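PDB 4MQD: DNA-entry nuclease inhibitor from Bacillus subtilis subsp. subtilis, which inhibits the DNA-degrading activity of the DNA-entry nuclease and takes part in the competence of cells to be transformed. Local coordinates for residues T21-Q24 with K25-P29; M32-T35 with D36-E40; F102-K106 with G107-L111. All blocks are in the same frame, centred on the assembly; numbering follows the deposited sequence.

In the fold
Two five-stranded sheets, one mixed and one antiparallel, account for about half of this chain; contacts 1 and 3 sit where the chain leaves or enters them, and contact 2 is a step from loop to helix. Contact 1 (21-29) is the exit from strand 19-24 of the antiparallel sheet, and contact 2 (32-40) carries the same loop on into helix 36-41, its centre about 20 Å from that of contact 1. Contact 3 (102-111) crosses from the antiparallel sheet to strand 107-116 of the mixed one. Its centre is about 13 Å from that of contact 1, and the two touch where Val22 CG1 packs on Leu111 CD2 at 4.3 Å. Contacts 2 and 3 stay apart, their nearest atoms about 11 Å from each other.

Contact 1 of 3, residues T21-Q24 with K25-P29; sequences TVFQ and KDSTP
Between Gln24 and Ser27 the chain turns back on itself, the end-to-end direction of 25-29 lying 133° from that of strand segment 21-24. Ser27 closes this turn with two bonds to one acceptor: its OG donates to Gln24 O at 3.2 Å, and its N makes a weak bond to the same oxygen. The hydroxyl approaches from above the carbonyl plane, and reaches that position because OG lies between the backbone N and the carbonyl carbon (chi1 67°). Further along, Pro29 lies over one face of the Phe23 ring. Its CG is 3.8 Å from the ring centroid and 18° off the normal, a CH-pi contact displaced toward the CG side of the ring, while Pro29 CD spans toward Phe23 CD2 at 3.7 Å. Ser27 O approaches the same ring obliquely, 3.4 Å from Phe23 CD2. Thr21 CG2 extends the apolar patch to Pro29 CB, more loosely at 4.1 Å, while Thr21 OG1 hydrogen-bonds to Ser51 OG. The bent Gln24 side chain leads away from the turn: a water donates to Gln24 OE1 and accepts from Lys25 N at 3.0 Å, tying amide to backbone, while OE1 also accepts from Thr86 N and NE2 donates to Gly48 O. Phe23 and Pro29 both touch Ala49 of strand 49-53, and the Phe23 ring also meets His91 of strand 90-93, so the turn folds back beside the antiparallel sheet; Val22, whose CB points away from 25-29, packs on Phe83 of strand 77-85.

Contact 2 of 3, residues M32-T35 with D36-E40; sequences MDWT and DEAIE
Asp33 meets the helix through its backbone, Asp33 O lying 3.7 Å from Ala38 CB, and the same oxygen takes a weak bond from Thr35 N across an inverse gamma turn centred on Trp34. The indole of Trp34 then runs beside the first helical turn. Its six-membered ring meets Ala38 O near the ring plane, with CZ3 at 3.6 Å, while CE3 approaches Ala38 CB. Ile39 CD1 comes obliquely to the same ring and also touches Trp34 CB at 4.0 Å. With CG set anti to the carbonyl carbon (chi1 -70°), the ring is held alongside the helix start; Met32 CB, from the selenomethionine earlier in the loop, lies over one of its faces. Beyond the helix, the indole packs on Ser51 and Glu53 of strand 49-53, and NE1 makes a weak hydrogen bond to Gln19 OE1. Replacing Trp34 by an alanine would probably open a gap beside Ala38 and Ile39 where the indole had lain and leave Gln19 OE1 without its weakly bonded indole donor. Thr35 occupies the N-cap of helix 36-41. Its OG1 accepts from Ala38 N in a bond that is straight, at 172°, but long and weak at 3.4 Å; the hydroxyl faces that amide because it stands between the backbone N and the carbonyl carbon (chi1 54°). The cap thus offers an acceptor to an amide of the first turn. Thr35 O begins the helical bonding more firmly, accepting from Ile39 N at 2.7 Å, with the donor nearly along the C=O axis. Thr35 O also lies 3.1 Å from Ile39 CG1.

Contact 3 of 3, residues F102-K106 with G107-L111; sequences FDLPK and GDYQL
The phenol ring of Tyr109 has Leu104 over one face and the carbonyl of Pro105 at its edge, near the ring plane. Leu104 CD2 stands 4.1 Å from the ring centroid and 17° off the normal, a CH-pi contact offset toward the rim. The other parts of the leucine follow the ring to its hydroxyl end: Leu104 CG is 3.7 Å from Tyr109 CZ, and Leu104 CD1 is 3.9 Å from Tyr109 CE2. Leu104 has its CG trans to the backbone N (chi1 -167°), which carries both methyls toward the tyrosine. At the edge, Tyr109 OH donates to Pro105 O at 2.7 Å. The hydroxyl lies above the carbonyl plane, 49° out of it. The proline ring crosses the tyrosine steeply, bringing Pro105 CD within 3.4 Å of Tyr109 OH. Gly107, between the two partners, has backbone angles at which a side chain would clash with Lys106 O. Tyr109 also packs on Val85, Leu66 and Ala132, while Leu104 reaches Val85 and Leu66 of the mixed sheet and also Ile90 of the antiparallel one, so the loop after strand 100-102 packs between the two sheets. Chemically, one short bond pairs the polar end of a buried tyrosine with a backbone carbonyl, and Leu104 on one face probably helps limit the ring's rotation; the loop is held by a polar bond and an apolar contact together.

Contact 1 of 3, residues T21-Q24 with K25-P29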
ATOM      1  N   THR A  21     -13.831  14.310 -10.763  1.00 25.94           N
ATOM      2  CA  THR A  21     -14.227  15.274  -9.745  1.00 25.48           C
ATOM      3  C   THR A  21     -15.182  14.681  -8.722  1.00 25.51           C
ATOM      4  O   THR A  21     -16.163  14.030  -9.078  1.00 25.69           O
ATOM      5  CB  THR A  21     -14.876  16.508 -10.401  1.00 25.92           C
ATOM      6  OG1 THR A  21     -13.950  17.089 -11.328  1.00 26.57           O
ATOM      7  CG2 THR A  21     -15.268  17.552  -9.356  1.00 25.62           C
ATOM      8  N   VAL A  22     -14.871  14.918  -7.449  1.00 25.68           N
ATOM      9  CA  VAL A  22     -15.728  14.536  -6.335  1.00 26.71           C
ATOM     10  C   VAL A  22     -16.517  15.771  -5.921  1.00 27.24           C
ATOM     11  O   VAL A  22     -15.923  16.812  -5.631  1.00 27.71           O
ATOM     12  CB  VAL A  22     -14.897  14.037  -5.135  1.00 26.72           C
ATOM     13  CG1 VAL A  22     -15.806  13.587  -3.996  1.00 27.41           C
ATOM     14  CG2 VAL A  22     -13.957  12.916  -5.568  1.00 26.80           C
ATOM     15  N   PHE A  23     -17.844  15.665  -5.896  1.00 26.83           N
ATOM     16  CA  PHE A  23     -18.695  16.823  -5.604  1.00 28.53           C
ATOM     17  C   PHE A  23     -19.982  16.472  -4.862  1.00 29.70           C
ATOM     18  O   PHE A  23     -20.338  15.300  -4.716  1.00 28.70           O
ATOM     19  CB  PHE A  23     -19.004  17.599  -6.892  1.00 28.68           C
ATOM     20  CG  PHE A  23     -19.656  16.775  -7.969  1.00 28.62           C
ATOM     21  CD1 PHE A  23     -18.901  15.918  -8.761  1.00 28.90           C
ATOM     22  CD2 PHE A  23     -21.017  16.882  -8.218  1.00 29.27           C
ATOM     23  CE1 PHE A  23     -19.494  15.170  -9.765  1.00 28.41           C
ATOM     24  CE2 PHE A  23     -21.616  16.138  -9.220  1.00 29.32           C
ATOM     25  CZ  PHE A  23     -20.853  15.281  -9.996  1.00 28.88           C
ATOM     26  N   GLN A  24     -20.669  17.510  -4.392  1.00 32.20           N
ATOM     27  CA  GLN A  24     -21.863  17.353  -3.565  1.00 35.34           C
ATOM     28  C   GLN A  24     -23.021  16.771  -4.372  1.00 36.09           C
ATOM     29  O   GLN A  24     -23.078  16.932  -5.591  1.00 36.55           O
ATOM     30  CB  GLN A  24     -22.283  18.696  -2.954  1.00 37.23           C
ATOM     31  CG  GLN A  24     -21.191  19.430  -2.178  1.00 39.13           C
ATOM     32  CD  GLN A  24     -20.556  18.586  -1.085  1.00 41.51           C
ATOM     33  OE1 GLN A  24     -21.245  17.887  -0.342  1.00 41.50           O
ATOM     34  NE2 GLN A  24     -19.233  18.660  -0.974  1.00 43.53           N
ATOM     35  N   LYS A  25     -23.938  16.105  -3.673  1.00 39.45           N
ATOM     36  CA  LYS A  25     -25.081  15.426  -4.297  1.00 44.81           C
ATOM     37  C   LYS A  25     -25.850  16.320  -5.275  1.00 48.34           C
ATOM     38  O   LYS A  25     -26.212  15.880  -6.368  1.00 52.22           O
ATOM     39  CB  LYS A  25     -26.050  14.912  -3.222  1.00 48.07           C
ATOM     40  CG  LYS A  25     -27.124  13.963  -3.747  1.00 53.31           C
ATOM     41  CD  LYS A  25     -28.447  14.110  -3.006  1.00 57.13           C
ATOM     42  CE  LYS A  25     -28.407  13.487  -1.619  1.00 60.68           C
ATOM     43  NZ  LYS A  25     -28.375  11.998  -1.658  1.00 63.06           N
ATOM     44  N   ASP A  26     -26.099  17.565  -4.875  1.00 49.68           N
ATOM     45  CA  ASP A  26     -26.910  18.488  -5.666  1.00 51.30           C
ATOM     46  C   ASP A  26     -26.117  19.734  -6.055  1.00 52.30           C
ATOM     47  O   ASP A  26     -26.463  20.852  -5.672  1.00 57.61           O
ATOM     48  CB  ASP A  26     -28.175  18.867  -4.890  1.00 53.82           C
ATOM     49  CG  ASP A  26     -29.020  17.656  -4.526  1.00 55.62           C
ATOM     50  OD1 ASP A  26     -29.199  16.769  -5.388  1.00 58.15           O
ATOM     51  OD2 ASP A  26     -29.507  17.591  -3.377  1.00 57.83           O
ATOM     52  N   SER A  27     -25.050  19.524  -6.821  1.00 50.19           N
ATOM     53  CA  SER A  27     -24.230  20.619  -7.335  1.00 47.01           C
ATOM     54  C   SER A  27     -23.646  20.257  -8.699  1.00 46.54           C
ATOM     55  O   SER A  27     -23.476  19.079  -9.017  1.00 47.21           O
ATOM     56  CB  SER A  27     -23.106  20.962  -6.352  1.00 45.96           C
ATOM     57  OG  SER A  27     -22.163  19.908  -6.251  1.00 43.66           O
ATOM     58  N   THR A  28     -23.346  21.279  -9.495  1.00 44.51           N
ATOM     59  CA  THR A  28     -22.767  21.095 -10.822  1.00 43.73           C
ATOM     60  C   THR A  28     -21.382  21.747 -10.857  1.00 41.44           C
ATOM     61  O   THR A  28     -21.269  22.960 -11.035  1.00 42.22           O
ATOM     62  CB  THR A  28     -23.675  21.703 -11.910  1.00 45.30           C
ATOM     63  OG1 THR A  28     -24.972  21.097 -11.840  1.00 43.80           O
ATOM     64  CG2 THR A  28     -23.090  21.477 -13.301  1.00 47.54           C
ATOM     65  N   PRO A  29     -20.321  20.941 -10.683  1.00 39.27           N
ATOM     66  CA  PRO A  29     -18.976  21.490 -10.546  1.00 40.42           C
ATOM     67  C   PRO A  29     -18.357  21.909 -11.881  1.00 40.12           C
ATOM     68  O   PRO A  29     -18.572  21.239 -12.893  1.00 39.76           O
ATOM     69  CB  PRO A  29     -18.195  20.320  -9.956  1.00 40.30           C
ATOM     70  CG  PRO A  29     -18.843  19.127 -10.566  1.00 39.84           C
ATOM     71  CD  PRO A  29     -20.305  19.466 -10.697  1.00 38.91           C
TER
HETATM   72  O   HOH W   1     -23.844  16.710  -0.726  1.00 45.46           O

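Contact 2 of 3, residues M32-T35 with D36-E40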
HETATM    1  N   MSE A  32     -11.626  22.528 -13.608  1.00 42.59           N
HETATM    2  CA  MSE A  32     -10.631  23.276 -12.835  1.00 44.98           C
HETATM    3  C   MSE A  32      -9.481  23.720 -13.694  1.00 44.48           C
HETATM    4  O   MSE A  32      -9.197  23.110 -14.727  1.00 47.33           O
HETATM    5  CB  MSE A  32     -10.079  22.402 -11.715  1.00 44.61           C
HETATM    6  CG  MSE A  32     -11.162  21.859 -10.788  1.00 46.75           C
HETATM    7 SE   MSE A  32     -12.006  23.290  -9.733  1.00 53.52          SE
HETATM    8  CE  MSE A  32     -13.279  22.152  -8.746  1.00 52.63           C
ATOM      9  N   ASP A  33      -8.802  24.784 -13.262  1.00 44.78           N
ATOM     10  CA  ASP A  33      -7.631  25.302 -13.973  1.00 44.89           C
ATOM     11  C   ASP A  33      -6.396  24.485 -13.618  1.00 44.86           C
ATOM     12  O   ASP A  33      -5.755  24.722 -12.591  1.00 40.50           O
ATOM     13  CB  ASP A  33      -7.402  26.783 -13.643  1.00 47.73           C
ATOM     14  CG  ASP A  33      -6.257  27.402 -14.446  1.00 48.83           C
ATOM     15  OD1 ASP A  33      -5.816  26.801 -15.450  1.00 48.34           O
ATOM     16  OD2 ASP A  33      -5.805  28.506 -14.075  1.00 55.60           O
ATOM     17  N   TRP A  34      -6.060  23.535 -14.486  1.00 44.44           N
ATOM     18  CA  TRP A  34      -4.939  22.628 -14.249  1.00 43.25           C
ATOM     19  C   TRP A  34      -3.607  23.218 -14.711  1.00 43.61           C
ATOM     20  O   TRP A  34      -3.035  22.802 -15.722  1.00 39.06           O
ATOM     21  CB  TRP A  34      -5.203  21.276 -14.908  1.00 44.75           C
ATOM     22  CG  TRP A  34      -6.285  20.523 -14.214  1.00 45.56           C
ATOM     23  CD1 TRP A  34      -7.579  20.380 -14.621  1.00 47.07           C
ATOM     24  CD2 TRP A  34      -6.175  19.831 -12.968  1.00 45.16           C
ATOM     25  NE1 TRP A  34      -8.280  19.626 -13.709  1.00 45.31           N
ATOM     26  CE2 TRP A  34      -7.440  19.276 -12.685  1.00 43.86           C
ATOM     27  CE3 TRP A  34      -5.124  19.616 -12.067  1.00 44.21           C
ATOM     28  CZ2 TRP A  34      -7.686  18.520 -11.538  1.00 42.72           C
ATOM     29  CZ3 TRP A  34      -5.369  18.866 -10.926  1.00 42.88           C
ATOM     30  CH2 TRP A  34      -6.641  18.326 -10.674  1.00 42.22           C
ATOM     31  N   THR A  35      -3.125  24.193 -13.945  1.00 45.32           N
ATOM     32  CA  THR A  35      -1.812  24.790 -14.165  1.00 44.13           C
ATOM     33  C   THR A  35      -0.733  23.808 -13.728  1.00 45.57           C
ATOM     34  O   THR A  35      -1.037  22.774 -13.132  1.00 46.20           O
ATOM     35  CB  THR A  35      -1.647  26.087 -13.351  1.00 43.85           C
ATOM     36  OG1 THR A  35      -1.917  25.821 -11.970  1.00 42.89           O
ATOM     37  CG2 THR A  35      -2.594  27.178 -13.858  1.00 44.02           C
ATOM     38  N   ASP A  36       0.524  24.137 -14.012  1.00 48.22           N
ATOM     39  CA  ASP A  36       1.648  23.308 -13.568  1.00 48.52           C
ATOM     40  C   ASP A  36       1.667  23.127 -12.051  1.00 47.90           C
ATOM     41  O   ASP A  36       2.049  22.064 -11.569  1.00 50.94           O
ATOM     42  CB  ASP A  36       2.987  23.890 -14.040  1.00 49.69           C
ATOM     43  CG  ASP A  36       3.257  23.632 -15.514  1.00 51.46           C
ATOM     44  OD1 ASP A  36       2.541  22.818 -16.136  1.00 52.10           O
ATOM     45  OD2 ASP A  36       4.199  24.249 -16.053  1.00 47.89           O
ATOM     46  N   GLU A  37       1.251  24.151 -11.306  1.00 47.72           N
ATOM     47  CA  GLU A  37       1.194  24.061  -9.845  1.00 50.36           C
ATOM     48  C   GLU A  37       0.100  23.091  -9.396  1.00 47.09           C
ATOM     49  O   GLU A  37       0.363  22.174  -8.617  1.00 46.10           O
ATOM     50  CB  GLU A  37       0.971  25.435  -9.206  1.00 56.28           C
ATOM     51  CG  GLU A  37       1.250  25.454  -7.708  1.00 62.74           C
ATOM     52  CD  GLU A  37       1.137  26.836  -7.091  1.00 68.47           C
ATOM     53  OE1 GLU A  37       0.211  27.588  -7.461  1.00 81.39           O
ATOM     54  OE2 GLU A  37       1.971  27.166  -6.220  1.00 73.82           O
ATOM     55  N   ALA A  38      -1.119  23.296  -9.891  1.00 43.60           N
ATOM     56  CA  ALA A  38      -2.239  22.401  -9.588  1.00 40.02           C
ATOM     57  C   ALA A  38      -1.948  20.974 -10.049  1.00 38.21           C
ATOM     58  O   ALA A  38      -2.282  20.013  -9.355  1.00 37.08           O
ATOM     59  CB  ALA A  38      -3.519  22.911 -10.230  1.00 38.99           C
ATOM     60  N   ILE A  39      -1.322  20.850 -11.219  1.00 38.90           N
ATOM     61  CA  ILE A  39      -0.890  19.554 -11.748  1.00 40.04           C
ATOM     62  C   ILE A  39       0.097  18.873 -10.801  1.00 39.30           C
ATOM     63  O   ILE A  39      -0.039  17.681 -10.515  1.00 37.61           O
ATOM     64  CB  ILE A  39      -0.251  19.704 -13.154  1.00 43.27           C
ATOM     65  CG1 ILE A  39      -1.334  19.938 -14.217  1.00 44.73           C
ATOM     66  CG2 ILE A  39       0.599  18.486 -13.516  1.00 44.82           C
ATOM     67  CD1 ILE A  39      -2.110  18.699 -14.616  1.00 46.76           C
ATOM     68  N   GLU A  40       1.081  19.631 -10.319  1.00 39.57           N
ATOM     69  CA  GLU A  40       2.095  19.090  -9.407  1.00 40.75           C
ATOM     70  C   GLU A  40       1.463  18.714  -8.063  1.00 36.72           C
ATOM     71  O   GLU A  40       1.842  17.713  -7.455  1.00 37.15           O
ATOM     72  CB  GLU A  40       3.245  20.088  -9.195  1.00 44.37           C
ATOM     73  CG  GLU A  40       4.634  19.467  -9.269  1.00 50.33           C
ATOM     74  CD  GLU A  40       4.877  18.410  -8.208  1.00 54.01           C
ATOM     75  OE1 GLU A  40       5.346  17.308  -8.566  1.00 59.10           O
ATOM     76  OE2 GLU A  40       4.600  18.675  -7.020  1.00 62.63           O
TER

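Contact 3 of 3, residues F102-K106 with G107-L111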
ATOM      1  N   PHE A 102     -22.131   7.837  -4.174  1.00 29.76           N
ATOM      2  CA  PHE A 102     -21.686   7.173  -2.953  1.00 30.68           C
ATOM      3  C   PHE A 102     -22.403   7.777  -1.751  1.00 32.13           C
ATOM      4  O   PHE A 102     -22.378   8.993  -1.553  1.00 31.12           O
ATOM      5  CB  PHE A 102     -20.171   7.317  -2.795  1.00 29.10           C
ATOM      6  CG  PHE A 102     -19.389   6.782  -3.963  1.00 28.02           C
ATOM      7  CD1 PHE A 102     -19.071   7.602  -5.039  1.00 27.80           C
ATOM      8  CD2 PHE A 102     -18.983   5.456  -3.993  1.00 26.91           C
ATOM      9  CE1 PHE A 102     -18.356   7.108  -6.119  1.00 27.35           C
ATOM     10  CE2 PHE A 102     -18.268   4.958  -5.069  1.00 26.78           C
ATOM     11  CZ  PHE A 102     -17.953   5.784  -6.132  1.00 27.37           C
ATOM     12  N   ASP A 103     -23.049   6.919  -0.966  1.00 37.00           N
ATOM     13  CA  ASP A 103     -23.800   7.345   0.210  1.00 41.56           C
ATOM     14  C   ASP A 103     -22.847   7.688   1.359  1.00 41.91           C
ATOM     15  O   ASP A 103     -22.579   6.862   2.232  1.00 41.39           O
ATOM     16  CB  ASP A 103     -24.788   6.247   0.630  1.00 47.55           C
ATOM     17  CG  ASP A 103     -25.718   6.685   1.747  1.00 52.92           C
ATOM     18  OD1 ASP A 103     -26.149   7.858   1.746  1.00 60.86           O
ATOM     19  OD2 ASP A 103     -26.026   5.850   2.624  1.00 60.38           O
ATOM     20  N   LEU A 104     -22.334   8.914   1.334  1.00 43.05           N
ATOM     21  CA  LEU A 104     -21.432   9.412   2.369  1.00 44.14           C
ATOM     22  C   LEU A 104     -22.197  10.391   3.262  1.00 46.59           C
ATOM     23  O   LEU A 104     -22.823  11.322   2.753  1.00 51.99           O
ATOM     24  CB  LEU A 104     -20.235  10.108   1.720  1.00 43.09           C
ATOM     25  CG  LEU A 104     -19.029  10.423   2.607  1.00 42.61           C
ATOM     26  CD1 LEU A 104     -18.387   9.151   3.142  1.00 42.78           C
ATOM     27  CD2 LEU A 104     -18.009  11.243   1.830  1.00 41.56           C
ATOM     28  N   PRO A 105     -22.163  10.186   4.594  1.00 45.47           N
ATOM     29  CA  PRO A 105     -22.890  11.088   5.497  1.00 47.23           C
ATOM     30  C   PRO A 105     -22.367  12.527   5.505  1.00 47.70           C
ATOM     31  O   PRO A 105     -21.263  12.794   5.026  1.00 45.82           O
ATOM     32  CB  PRO A 105     -22.683  10.459   6.882  1.00 46.98           C
ATOM     33  CG  PRO A 105     -22.251   9.059   6.632  1.00 46.49           C
ATOM     34  CD  PRO A 105     -21.540   9.064   5.319  1.00 46.11           C
ATOM     35  N   LYS A 106     -23.171  13.434   6.055  1.00 52.20           N
ATOM     36  CA  LYS A 106     -22.768  14.830   6.228  1.00 53.31           C
ATOM     37  C   LYS A 106     -21.609  14.914   7.214  1.00 49.80           C
ATOM     38  O   LYS A 106     -21.527  14.117   8.150  1.00 48.02           O
ATOM     39  CB  LYS A 106     -23.929  15.675   6.764  1.00 60.07           C
ATOM     40  CG  LYS A 106     -25.159  15.723   5.873  1.00 66.16           C
ATOM     41  CD  LYS A 106     -26.114  16.842   6.282  1.00 70.89           C
ATOM     42  CE  LYS A 106     -26.742  16.623   7.655  1.00 72.28           C
ATOM     43  NZ  LYS A 106     -27.602  15.408   7.714  1.00 74.86           N
ATOM     44  N   GLY A 107     -20.720  15.879   7.001  1.00 45.67           N
ATOM     45  CA  GLY A 107     -19.606  16.116   7.914  1.00 43.35           C
ATOM     46  C   GLY A 107     -18.293  16.391   7.211  1.00 38.21           C
ATOM     47  O   GLY A 107     -18.227  16.450   5.982  1.00 38.29           O
ATOM     48  N   ASP A 108     -17.245  16.555   8.012  1.00 29.46           N
ATOM     49  CA  ASP A 108     -15.906  16.845   7.511  1.00 36.45           C
ATOM     50  C   ASP A 108     -15.100  15.561   7.374  1.00 36.77           C
ATOM     51  O   ASP A 108     -15.270  14.620   8.154  1.00 36.78           O
ATOM     52  CB  ASP A 108     -15.185  17.809   8.456  1.00 39.79           C
ATOM     53  CG  ASP A 108     -15.921  19.126   8.619  1.00 44.25           C
ATOM     54  OD1 ASP A 108     -16.396  19.676   7.603  1.00 47.73           O
ATOM     55  OD2 ASP A 108     -16.019  19.613   9.763  1.00 48.39           O
ATOM     56  N   TYR A 109     -14.229  15.530   6.369  1.00 35.84           N
ATOM     57  CA  TYR A 109     -13.391  14.368   6.105  1.00 34.93           C
ATOM     58  C   TYR A 109     -11.996  14.789   5.669  1.00 35.68           C
ATOM     59  O   TYR A 109     -11.790  15.915   5.216  1.00 37.13           O
ATOM     60  CB  TYR A 109     -14.002  13.509   4.993  1.00 32.90           C
ATOM     61  CG  TYR A 109     -15.377  12.953   5.289  1.00 30.04           C
ATOM     62  CD1 TYR A 109     -16.521  13.711   5.056  1.00 32.22           C
ATOM     63  CD2 TYR A 109     -15.534  11.661   5.777  1.00 28.69           C
ATOM     64  CE1 TYR A 109     -17.783  13.203   5.318  1.00 31.55           C
ATOM     65  CE2 TYR A 109     -16.793  11.145   6.040  1.00 26.32           C
ATOM     66  CZ  TYR A 109     -17.914  11.918   5.808  1.00 30.75           C
ATOM     67  OH  TYR A 109     -19.167  11.409   6.065  1.00 34.71           O
ATOM     68  N   GLN A 110     -11.043  13.875   5.823  1.00 37.97           N
ATOM     69  CA  GLN A 110      -9.754  13.973   5.147  1.00 39.75           C
ATOM     70  C   GLN A 110      -9.796  13.009   3.969  1.00 37.64           C
ATOM     71  O   GLN A 110      -9.651  11.794   4.140  1.00 36.38           O
ATOM     72  CB  GLN A 110      -8.597  13.628   6.087  1.00 43.11           C
ATOM     73  CG  GLN A 110      -8.248  14.734   7.074  1.00 47.36           C
ATOM     74  CD  GLN A 110      -7.711  15.990   6.405  1.00 51.23           C
ATOM     75  OE1 GLN A 110      -7.250  15.961   5.261  1.00 54.73           O
ATOM     76  NE2 GLN A 110      -7.770  17.105   7.122  1.00 56.16           N
ATOM     77  N   LEU A 111     -10.023  13.565   2.782  1.00 35.00           N
ATOM     78  CA  LEU A 111     -10.166  12.777   1.568  1.00 31.89           C
ATOM     79  C   LEU A 111      -8.798  12.531   0.944  1.00 31.99           C
ATOM     80  O   LEU A 111      -8.116  13.477   0.544  1.00 32.53           O
ATOM     81  CB  LEU A 111     -11.074  13.505   0.575  1.00 32.36           C
ATOM     82  CG  LEU A 111     -11.590  12.686  -0.611  1.00 32.37           C
ATOM     83  CD1 LEU A 111     -12.583  11.631  -0.145  1.00 32.64           C
ATOM     84  CD2 LEU A 111     -12.225  13.598  -1.650  1.00 32.96           C
TER